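Side-chain contacts in Phenylalanine/tyrosine ammonia-lyase (Rhodosporidium toruloides, PDB 1Y2M), which catalyses the non-oxidative deamination of L-phenylalanine and L-tyrosine to trans-cinnamic acid and p-coumaric acid, working as a homotetramer: residues B[286-291]-B[706-711]; B[457-462]-B[677-682]; B[516-521]-B[697-702]. All coordinates share one frame; numbering follows the deposited sequence.

Overall arrangement
Followed from the N terminus, the chain opens contact 1 at 286-291 on helix 273-303, then lays down 457-462 in a loop and 516-521 on the long helix 506-560. The C-terminal region answers each: 677-682 closes contact 2, 697-702 closes contact 3, and 706-711 closes contact 1. Contact 1 therefore encloses the other two, while contacts 2 and 3 cross because their segments alternate. Contacts 1 and 3 adjoin, with centres 11 Å apart, and together tie the last helices, 691-703 and 708-714, to the central helices. Contact 2, its centre 31 Å from that of contact 1, joins two loops; like contact 3, it meets a second subunit.

Contact 1 (B[286-291]-B[706-711])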
# COMPACT_ATOMS: atom_id res chain seq x y z
N ALA B 286 -18.60 -1.21 12.45
CA ALA B 286 -18.63 -0.87 11.03
C ALA B 286 -20.05 -0.87 10.54
O ALA B 286 -20.43 -0.04 9.73
CB ALA B 286 -17.77 -1.82 10.22
N HIS B 287 -20.86 -1.82 10.99
CA HIS B 287 -22.27 -1.83 10.52
C HIS B 287 -22.97 -0.53 10.88
O HIS B 287 -23.76 0.04 10.11
CB HIS B 287 -23.05 -2.94 11.19
CG HIS B 287 -22.81 -4.33 10.64
ND1 HIS B 287 -22.90 -4.65 9.30
CD2 HIS B 287 -22.62 -5.51 11.30
CE1 HIS B 287 -22.71 -5.95 9.16
NE2 HIS B 287 -22.55 -6.50 10.36
N MSE B 288 -22.69 -0.06 12.11
CA MSE B 288 -23.34 1.16 12.58
C MSE B 288 -22.90 2.37 11.76
O MSE B 288 -23.69 3.24 11.44
CB MSE B 288 -23.05 1.44 14.06
CG MSE B 288 -23.31 0.31 14.97
SE MSE B 288 -25.15 -0.40 14.81
CE MSE B 288 -24.75 -2.07 15.85
N LEU B 289 -21.62 2.40 11.41
CA LEU B 289 -21.06 3.51 10.71
C LEU B 289 -21.59 3.48 9.26
O LEU B 289 -21.83 4.51 8.68
CB LEU B 289 -19.54 3.45 10.75
CG LEU B 289 -18.85 3.76 12.07
CD1 LEU B 289 -17.38 3.41 11.99
CD2 LEU B 289 -19.01 5.23 12.42
N SER B 290 -21.85 2.30 8.72
CA SER B 290 -22.45 2.18 7.39
C SER B 290 -23.84 2.77 7.41
O SER B 290 -24.22 3.53 6.52
CB SER B 290 -22.56 0.68 7.05
OG SER B 290 -23.24 0.48 5.83
N LEU B 291 -24.61 2.47 8.47
CA LEU B 291 -25.98 3.02 8.57
C LEU B 291 -25.93 4.52 8.78
O LEU B 291 -26.73 5.28 8.22
CB LEU B 291 -26.79 2.33 9.66
CG LEU B 291 -27.13 0.85 9.39
CD1 LEU B 291 -28.03 0.30 10.51
CD2 LEU B 291 -27.81 0.66 8.05
N ARG B 706 -24.32 4.82 21.87
CA ARG B 706 -25.54 5.55 22.17
C ARG B 706 -26.37 5.90 20.94
O ARG B 706 -27.63 5.79 20.95
CB ARG B 706 -25.25 6.83 22.96
CG ARG B 706 -26.46 7.46 23.52
CD ARG B 706 -26.14 8.68 24.33
NE ARG B 706 -27.35 9.32 24.82
CZ ARG B 706 -27.37 10.44 25.54
NH1 ARG B 706 -26.26 11.08 25.83
NH2 ARG B 706 -28.51 10.91 25.97
N ILE B 707 -25.69 6.20 19.84
CA ILE B 707 -26.36 6.59 18.58
C ILE B 707 -27.04 5.38 17.91
O ILE B 707 -27.91 5.51 17.04
CB ILE B 707 -25.36 7.22 17.61
CG1 ILE B 707 -26.11 8.06 16.60
CG2 ILE B 707 -24.41 6.15 17.00
CD1 ILE B 707 -25.21 8.93 15.85
N ASN B 708 -26.64 4.17 18.31
CA ASN B 708 -27.09 2.98 17.59
C ASN B 708 -28.58 2.77 17.57
O ASN B 708 -29.13 2.55 16.49
CB ASN B 708 -26.44 1.71 18.10
CG ASN B 708 -24.91 1.71 17.92
OD1 ASN B 708 -24.35 2.55 17.19
ND2 ASN B 708 -24.21 0.77 18.63
N ASN B 709 -29.24 2.91 18.71
CA ASN B 709 -30.72 2.77 18.72
C ASN B 709 -31.44 3.89 17.98
O ASN B 709 -32.54 3.71 17.53
CB ASN B 709 -31.24 2.62 20.15
CG ASN B 709 -31.00 1.20 20.73
OD1 ASN B 709 -30.82 0.21 19.99
ND2 ASN B 709 -31.01 1.11 22.06
N VAL B 710 -30.79 5.03 17.87
CA VAL B 710 -31.29 6.15 17.06
C VAL B 710 -31.32 5.82 15.57
O VAL B 710 -32.33 6.04 14.94
CB VAL B 710 -30.48 7.43 17.31
CG1 VAL B 710 -31.09 8.60 16.60
CG2 VAL B 710 -30.38 7.69 18.78
N LEU B 711 -30.23 5.26 15.06
CA LEU B 711 -30.14 4.79 13.67
C LEU B 711 -31.20 3.75 13.42
O LEU B 711 -31.87 3.77 12.37
CB LEU B 711 -28.74 4.24 13.41
CG LEU B 711 -27.65 5.30 13.52
CD1 LEU B 711 -26.27 4.64 13.47
CD2 LEU B 711 -27.80 6.26 12.36
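Met288, present as selenomethionine, lays its chain across the amide of Asn708, the two side chains meeting at about a right angle. Met288 CG does most of the touching, 3.3 Å from Asn708 OD1 and also against CG and ND2 of the amide. Selenium and CE follow more loosely, SE 3.8 Å from Asn708 CG and CE 4.0 Å from Asn708 ND2. A bend at chi2 (-55°) turns the selenium alongside the amide. No hydrogen bond crosses between the segments; the pairing is van der Waals contact. Cutting Asn708 back to an alanine removes the amide that Met288 CG rests on and would probably open a gap beside the selenomethionine chain. One helical turn on, Leu711 continues the seam: its CD1 lies 3.6 Å from the backbone O of Met288 and 4.5 Å from Leu291 CB, a looser apolar touch. All four residues are buried. The arrangement is helix-on-helix packing, away from the annotated sites, that seats helix 708-714 on helix 273-303. Helix 44-52 adds Val48 and Leu52 against Met288, helix 506-560 meets Leu289 through Asn517, Ser521 and Leu524, and helix 662-672 packs on Val710 through Ile664 and Phe668.

Contact 2 (B[457-462]-B[677-682]); sequences AAEDPS and ARRGDV
Ala458 and Arg679 bring two loop backbones together, their CA atoms 5.2 Å apart, yet no direct backbone hydrogen bond joins the segments; two waters do so instead. One accepts from Ala458 N at 3.0 Å and donates to Arg678 O at 2.7 Å. The other accepts from Glu459 N at 3.1 Å and donates to Arg679 O at 2.8 Å. Successive amides thus pair with successive carbonyls, each through one water, and Ala458 CB fits against the same two carbonyl oxygens. Just past them the chain turns at Gly680, whose backbone angles would jam any CB against the oxygen of Arg679. The contact is a loop-to-loop junction, water-bridged along the backbone, that pins the loop between helices 416-443 and 468-484 to the C-terminal region.

The side chains add a salt bridge in which Arg679 grips a single oxygen side-on: NE reaches Glu459 OE2 at 2.8 Å with an N-H...O angle of 155°, and NH2 reaches the same OE2 at 3.0 Å. That oxygen lies in the guanidinium plane, but both donors come to it from one face of the carboxylate, the two planes being 45° apart. Arg679 is extended from CG to NE, whereas Glu459 bends at chi2 (-72°), folding its carboxylate back to meet the arginine.

Within 677-682, Arg678 NH2 meets Asp681 OD1 at 2.9 Å, on the syn side, somewhat tilted from both planes. Glu136 of the second subunit engages both Arg678 NE and Asp681 N, so this turn is also part of the subunit interface. Glu459 and, from helix 619-646, Glu642 both bind the buried Arg679, which probably keeps its guanidinium charged and its rotation fixed; Arg641, in a long, weak pair with Glu459 OE1, may offset part of the second negative charge.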
# COMPACT_ATOMS: atom_id res chain seq x y z
N ALA B 457 -21.29 29.80 8.21
CA ALA B 457 -21.28 30.86 9.19
C ALA B 457 -22.72 31.40 9.32
O ALA B 457 -23.39 31.66 8.29
CB ALA B 457 -20.39 31.98 8.70
N ALA B 458 -23.18 31.59 10.54
CA ALA B 458 -24.54 32.10 10.77
C ALA B 458 -24.69 33.61 10.55
O ALA B 458 -25.80 34.08 10.34
CB ALA B 458 -24.98 31.79 12.23
N GLU B 459 -23.59 34.31 10.73
CA GLU B 459 -23.57 35.77 10.67
C GLU B 459 -22.60 36.20 9.58
O GLU B 459 -22.25 35.39 8.71
CB GLU B 459 -23.29 36.38 12.04
CG GLU B 459 -24.41 36.06 13.09
CD GLU B 459 -25.71 36.81 12.85
OE1 GLU B 459 -25.70 37.89 12.18
OE2 GLU B 459 -26.74 36.36 13.38
N ASP B 460 -22.20 37.47 9.58
CA ASP B 460 -21.33 37.95 8.47
C ASP B 460 -20.05 37.12 8.33
O ASP B 460 -19.32 36.93 9.30
CB ASP B 460 -20.98 39.44 8.63
CG ASP B 460 -22.05 40.38 8.06
OD1 ASP B 460 -23.05 39.96 7.48
OD2 ASP B 460 -21.84 41.59 8.19
N PRO B 461 -19.80 36.60 7.11
CA PRO B 461 -18.67 35.71 6.89
C PRO B 461 -17.33 36.41 6.97
O PRO B 461 -16.31 35.72 7.09
CB PRO B 461 -18.92 35.17 5.47
CG PRO B 461 -20.21 35.58 5.05
CD PRO B 461 -20.72 36.63 5.96
N SER B 462 -17.29 37.73 6.87
CA SER B 462 -16.02 38.45 6.99
C SER B 462 -15.31 38.20 8.29
O SER B 462 -14.08 38.28 8.35
CB SER B 462 -16.16 39.93 6.74
OG SER B 462 -17.04 40.51 7.62
N ALA B 677 -26.71 24.70 17.23
CA ALA B 677 -26.21 25.58 16.17
C ALA B 677 -25.28 26.64 16.79
O ALA B 677 -25.44 27.00 17.96
CB ALA B 677 -27.34 26.24 15.48
N ARG B 678 -24.34 27.14 15.99
CA ARG B 678 -23.33 28.07 16.45
C ARG B 678 -23.46 29.39 15.74
O ARG B 678 -23.39 29.47 14.49
CB ARG B 678 -21.93 27.54 16.19
CG ARG B 678 -20.85 28.36 16.90
CD ARG B 678 -19.44 27.92 16.51
NE ARG B 678 -18.46 28.52 17.44
CZ ARG B 678 -18.11 28.00 18.61
NH1 ARG B 678 -18.55 26.82 19.02
NH2 ARG B 678 -17.28 28.67 19.38
N ARG B 679 -23.67 30.44 16.51
CA ARG B 679 -23.92 31.75 15.91
C ARG B 679 -22.68 32.51 15.53
O ARG B 679 -22.70 33.23 14.56
CB ARG B 679 -24.73 32.64 16.83
CG ARG B 679 -25.30 33.84 16.13
CD ARG B 679 -26.43 34.52 16.85
NE ARG B 679 -27.12 35.50 16.01
CZ ARG B 679 -28.08 36.31 16.42
NH1 ARG B 679 -28.57 36.27 17.68
NH2 ARG B 679 -28.62 37.16 15.53
N GLY B 680 -21.57 32.32 16.28
CA GLY B 680 -20.30 32.92 15.92
C GLY B 680 -19.69 33.74 17.04
O GLY B 680 -20.34 34.62 17.61
N ASP B 681 -18.43 33.42 17.38
CA ASP B 681 -17.76 34.11 18.49
C ASP B 681 -17.70 35.64 18.31
O ASP B 681 -17.78 36.38 19.27
CB ASP B 681 -16.34 33.61 18.67
CG ASP B 681 -16.28 32.18 19.20
OD1 ASP B 681 -17.33 31.56 19.45
OD2 ASP B 681 -15.13 31.70 19.37
N VAL B 682 -17.44 36.10 17.10
CA VAL B 682 -17.29 37.54 16.90
C VAL B 682 -18.66 38.23 17.00
O VAL B 682 -18.78 39.23 17.71
CB VAL B 682 -16.59 37.85 15.57
CG1 VAL B 682 -16.59 39.32 15.28
CG2 VAL B 682 -15.17 37.33 15.58
O HOH W 1 -21.52 30.35 12.73
O HOH W 2 -21.08 33.64 12.37

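Contact 3 (B[516-521]-B[697-702]); sequences SNDVLS and KIYEAI
The ring of Tyr699 is met along its edge by segment 516-521: Asp518 O and Ser521 C lie in the ring plane beside the edge that carries CD1 and CE1, and the Asp518 carboxylate reaches the hydroxyl end, its plane 46° from that of the ring. Leu522 of helix 506-560 and, from the second subunit, Val142 also touch the Tyr699 side chain. The setting is the packing of two helices in the mainly helical fold of the PAL/histidase family; the axes of the two short segments approach to 10.3 Å and run roughly antiparallel at 141°.

Tyr699 OH donates to Asp518 OD1 in a very short hydrogen bond of 2.5 Å, the same oxygen lying 3.3 Å from CE1. Each side chain leaves its helix with CG opposite the backbone N, Asp518 at chi1 -165°, which carries carboxylate and ring into the gap between helices. Lys703 forms a salt bridge with OD1, and Asn158 of the second subunit bonds to the tyrosine hydroxyl, so the pair sits at a subunit boundary; the lysine charge probably stabilises the carboxylate. A water lies 2.6 Å from Asp518 OD2 and makes a weak link to Tyr699 OH.

One turn along, Ile702 CG2 rests 3.6 Å from Ser521 OG. That hydroxyl is turned back onto its own helix, donating at 2.8 Å to Asn517 O, which Ser521 N reaches from the opposite face of the carbonyl plane.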
# COMPACT_ATOMS: atom_id res chain seq x y z
N SER B 516 -9.48 2.20 11.83
CA SER B 516 -10.28 2.83 10.79
C SER B 516 -11.70 3.13 11.28
O SER B 516 -12.25 4.19 10.97
CB SER B 516 -10.36 1.97 9.54
OG SER B 516 -9.08 1.91 8.94
N ASN B 517 -12.28 2.26 12.12
CA ASN B 517 -13.57 2.59 12.72
C ASN B 517 -13.49 3.88 13.48
O ASN B 517 -14.40 4.72 13.40
CB ASN B 517 -14.16 1.51 13.65
CG ASN B 517 -14.75 0.34 12.93
OD1 ASN B 517 -15.27 0.48 11.83
ND2 ASN B 517 -14.77 -0.83 13.60
N ASP B 518 -12.41 4.09 14.22
CA ASP B 518 -12.24 5.24 15.07
C ASP B 518 -12.14 6.50 14.22
O ASP B 518 -12.82 7.52 14.44
CB ASP B 518 -10.97 5.07 15.90
CG ASP B 518 -10.88 6.05 17.08
OD1 ASP B 518 -11.95 6.48 17.64
OD2 ASP B 518 -9.73 6.34 17.48
N VAL B 519 -11.28 6.44 13.20
CA VAL B 519 -11.12 7.59 12.29
C VAL B 519 -12.38 7.90 11.56
O VAL B 519 -12.72 9.10 11.39
CB VAL B 519 -9.94 7.37 11.37
CG1 VAL B 519 -9.77 8.52 10.38
CG2 VAL B 519 -8.69 7.19 12.23
N LEU B 520 -13.08 6.87 11.08
CA LEU B 520 -14.35 7.12 10.38
C LEU B 520 -15.33 7.75 11.36
O LEU B 520 -16.14 8.58 10.95
CB LEU B 520 -14.94 5.84 9.79
CG LEU B 520 -16.20 6.03 8.92
CD1 LEU B 520 -16.10 7.13 7.88
CD2 LEU B 520 -16.61 4.75 8.18
N SER B 521 -15.32 7.36 12.65
CA SER B 521 -16.24 7.96 13.63
C SER B 521 -15.95 9.44 13.79
O SER B 521 -16.87 10.24 13.97
CB SER B 521 -16.13 7.26 14.96
OG SER B 521 -16.48 5.86 14.86
N LYS B 697 -18.62 15.50 21.56
CA LYS B 697 -19.82 14.91 22.14
C LYS B 697 -20.52 13.99 21.16
O LYS B 697 -21.04 12.94 21.57
CB LYS B 697 -20.77 16.01 22.60
CG LYS B 697 -20.26 16.70 23.83
CD LYS B 697 -21.16 17.77 24.35
CE LYS B 697 -20.64 18.26 25.73
NZ LYS B 697 -20.24 17.13 26.63
N ILE B 698 -20.50 14.33 19.87
CA ILE B 698 -21.10 13.47 18.83
C ILE B 698 -20.28 12.18 18.70
O ILE B 698 -20.81 11.06 18.68
CB ILE B 698 -21.27 14.21 17.51
CG1 ILE B 698 -22.13 15.48 17.73
CG2 ILE B 698 -21.90 13.30 16.48
CD1 ILE B 698 -22.39 16.31 16.50
N TYR B 699 -18.99 12.38 18.50
CA TYR B 699 -18.01 11.26 18.45
C TYR B 699 -18.21 10.30 19.64
O TYR B 699 -18.24 9.11 19.47
CB TYR B 699 -16.60 11.79 18.43
CG TYR B 699 -15.47 10.79 18.64
CD1 TYR B 699 -14.97 10.00 17.61
CD2 TYR B 699 -14.91 10.65 19.90
CE1 TYR B 699 -13.90 9.12 17.83
CE2 TYR B 699 -13.87 9.77 20.11
CZ TYR B 699 -13.39 9.00 19.10
OH TYR B 699 -12.33 8.16 19.40
N GLU B 700 -18.33 10.85 20.84
CA GLU B 700 -18.46 9.99 22.03
C GLU B 700 -19.74 9.17 21.99
O GLU B 700 -19.74 7.99 22.38
CB GLU B 700 -18.34 10.82 23.30
CG GLU B 700 -16.91 11.32 23.51
CD GLU B 700 -16.69 12.23 24.73
OE1 GLU B 700 -17.67 12.82 25.23
OE2 GLU B 700 -15.53 12.33 25.20
N ALA B 701 -20.82 9.77 21.49
CA ALA B 701 -22.08 9.06 21.28
C ALA B 701 -22.03 7.98 20.20
O ALA B 701 -22.77 7.00 20.27
CB ALA B 701 -23.19 10.05 20.98
N ILE B 702 -21.15 8.14 19.22
CA ILE B 702 -20.90 7.10 18.23
C ILE B 702 -20.10 5.97 18.91
O ILE B 702 -20.49 4.81 18.88
CB ILE B 702 -20.17 7.65 16.98
CG1 ILE B 702 -21.09 8.64 16.24
CG2 ILE B 702 -19.77 6.52 16.06
CD1 ILE B 702 -20.38 9.46 15.19
O HOH W 3 -9.15 7.13 19.88